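Local coordinates for ABC transporter, substrate binding protein (Agrobacterium tumefaciens, PDB 3C9H) that probably captures a solute in the periplasm for uptake by an ABC transporter, and binds a magnesium ion, at residues F134-F139 with I251-D256. Sequence-based numbering, arbitrary orientation.
Sequences FEPAVF and IVLPKD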
loop_
_atom_site.group_PDB
_atom_site.type_symbol
_atom_site.label_atom_id
_atom_site.label_comp_id
_atom_site.label_asym_id
_atom_site.label_seq_id
_atom_site.Cartn_x
_atom_site.Cartn_y
_atom_site.Cartn_z
ATOM N N PHE A 134 -5.889 1.168 -6.612
ATOM C CA PHE A 134 -5.219 2.368 -7.152
ATOM C C PHE A 134 -5.219 3.401 -6.001
ATOM O O PHE A 134 -6.205 4.094 -5.789
ATOM C CB PHE A 134 -6.033 2.818 -8.385
ATOM C CG PHE A 134 -5.330 3.782 -9.305
ATOM C CD1 PHE A 134 -4.362 3.336 -10.201
ATOM C CD2 PHE A 134 -5.675 5.125 -9.306
ATOM C CE1 PHE A 134 -3.725 4.235 -11.079
ATOM C CE2 PHE A 134 -5.049 6.031 -10.169
ATOM C CZ PHE A 134 -4.073 5.582 -11.055
ATOM N N GLU A 135 -4.129 3.445 -5.227
ATOM C CA GLU A 135 -4.065 4.193 -3.933
ATOM C C GLU A 135 -2.917 5.213 -3.869
ATOM O O GLU A 135 -1.779 4.851 -4.079
ATOM C CB GLU A 135 -3.915 3.195 -2.770
ATOM C CG GLU A 135 -5.173 2.345 -2.542
ATOM C CD GLU A 135 -4.917 1.207 -1.574
ATOM O OE1 GLU A 135 -4.796 1.489 -0.362
ATOM O OE2 GLU A 135 -4.781 0.049 -2.029
ATOM N N PRO A 136 -3.222 6.500 -3.612
ATOM C CA PRO A 136 -2.190 7.535 -3.610
ATOM C C PRO A 136 -1.454 7.693 -2.276
ATOM O O PRO A 136 -2.003 7.351 -1.226
ATOM C CB PRO A 136 -2.973 8.803 -3.915
ATOM C CG PRO A 136 -4.298 8.582 -3.215
ATOM C CD PRO A 136 -4.564 7.070 -3.420
ATOM N N ALA A 137 -0.212 8.162 -2.359
ATOM C CA ALA A 137 0.593 8.581 -1.210
ATOM C C ALA A 137 0.373 10.072 -1.009
ATOM O O ALA A 137 0.729 10.899 -1.897
ATOM C CB ALA A 137 2.029 8.335 -1.471
ATOM N N VAL A 138 -0.155 10.420 0.157
ATOM C CA VAL A 138 -0.691 11.762 0.404
ATOM C C VAL A 138 -0.065 12.411 1.635
ATOM O O VAL A 138 0.589 11.748 2.449
ATOM C CB VAL A 138 -2.225 11.708 0.605
ATOM C CG1 VAL A 138 -2.894 11.043 -0.586
ATOM C CG2 VAL A 138 -2.588 10.990 1.951
ATOM N N PHE A 139 -0.272 13.717 1.756
ATOM C CA PHE A 139 0.055 14.423 2.988
ATOM C C PHE A 139 -1.161 14.310 3.903
ATOM O O PHE A 139 -2.295 14.350 3.451
ATOM C CB PHE A 139 0.317 15.926 2.781
ATOM C CG PHE A 139 1.416 16.288 1.802
ATOM C CD1 PHE A 139 2.293 15.351 1.269
ATOM C CD2 PHE A 139 1.580 17.611 1.433
ATOM C CE1 PHE A 139 3.307 15.737 0.390
ATOM C CE2 PHE A 139 2.610 18.009 0.554
ATOM C CZ PHE A 139 3.466 17.072 0.037
ATOM N N ILE A 251 -6.325 15.741 4.817
ATOM C CA ILE A 251 -5.588 15.096 3.740
ATOM C C ILE A 251 -5.324 16.103 2.621
ATOM O O ILE A 251 -6.221 16.883 2.263
ATOM C CB ILE A 251 -6.413 13.932 3.114
ATOM C CG1 ILE A 251 -6.747 12.861 4.161
ATOM C CG2 ILE A 251 -5.666 13.331 1.918
ATOM C CD1 ILE A 251 -7.865 11.907 3.741
ATOM N N VAL A 252 -4.121 16.057 2.047
ATOM C CA VAL A 252 -3.778 16.809 0.829
ATOM C C VAL A 252 -3.136 15.865 -0.172
ATOM O O VAL A 252 -2.120 15.211 0.134
ATOM C CB VAL A 252 -2.805 17.997 1.140
ATOM C CG1 VAL A 252 -2.553 18.829 -0.107
ATOM C CG2 VAL A 252 -3.341 18.858 2.221
ATOM N N LEU A 253 -3.752 15.733 -1.357
ATOM C CA LEU A 253 -3.086 15.058 -2.471
ATOM C C LEU A 253 -2.073 16.052 -3.011
ATOM O O LEU A 253 -2.453 17.126 -3.426
ATOM C CB LEU A 253 -4.065 14.631 -3.587
ATOM C CG LEU A 253 -4.651 13.225 -3.388
ATOM C CD1 LEU A 253 -5.725 13.275 -2.315
ATOM C CD2 LEU A 253 -5.203 12.666 -4.701
ATOM N N PRO A 254 -0.784 15.728 -2.952
ATOM C CA PRO A 254 0.189 16.711 -3.421
ATOM C C PRO A 254 -0.041 17.172 -4.867
ATOM O O PRO A 254 -0.239 16.349 -5.779
ATOM C CB PRO A 254 1.513 15.967 -3.286
ATOM C CG PRO A 254 1.266 14.995 -2.206
ATOM C CD PRO A 254 -0.121 14.532 -2.416
ATOM N N LYS A 255 0.031 18.484 -5.065
ATOM C CA LYS A 255 -0.303 19.095 -6.347
ATOM C C LYS A 255 0.840 19.100 -7.344
ATOM O O LYS A 255 0.584 19.156 -8.544
ATOM C CB LYS A 255 -0.807 20.521 -6.135
ATOM C CG LYS A 255 -2.131 20.600 -5.399
ATOM C CD LYS A 255 -2.418 22.037 -5.082
ATOM C CE LYS A 255 -3.730 22.247 -4.338
ATOM N NZ LYS A 255 -3.836 23.707 -3.980
ATOM N N ASP A 256 2.084 19.071 -6.857
ATOM C CA ASP A 256 3.263 18.893 -7.729
ATOM C C ASP A 256 3.270 17.494 -8.403
ATOM O O ASP A 256 3.374 17.379 -9.616
ATOM C CB ASP A 256 4.582 19.200 -6.992
ATOM C CG ASP A 256 4.707 18.507 -5.620
ATOM O OD1 ASP A 256 3.730 17.925 -5.105
ATOM O OD2 ASP A 256 5.804 18.580 -5.032
#
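Phe139 and Pro254 meet in a CH-pi contact. Pro254 CG sits over one face of the Phe139 ring, 3.7 Å from the centroid of that ring and 25° off the normal. It is displaced toward the rim, and Pro254 CG comes closest at Phe139 CE1, at 3.4 Å. With CG of Phe139 anti to its own carbonyl carbon (chi1 -57°), the ring is carried out to Pro254. Phe158 makes an edge-to-face contact with the same ring. At the root of the side chain, Phe139 CB lies 4.1 Å from Val252 CB. The Val138 side chain parts its two methyls between two neighbours. Val138 CG1 touches Leu253 CG at 4.0 Å, and Val138 CG2 meets Ile251 CG2 at 3.9 Å.

Phe139 and Val252 form an antiparallel hydrogen-bonded pair, with both side chains on one face of the sheet. The pair joins strands 135-142 and 249-252 in a periplasmic binding protein fold. After Val252 the chain leaves the strand, and Pro254 turns back against strand 135-142, its CD near Val138 CA and Ala137 O. Strand 258-268 takes over the pairing nearby, through a backbone hydrogen bond between Ala137 and Val259.

Two backbone bonds tie the pair. Phe139 N donates to Val252 O, and Val252 N to Phe139 O, each at 2.9 Å. Ile251 CA adds a CA-H...O contact to Phe139 O. Further out, Asp256 OD1 forms a salt bridge with Arg155.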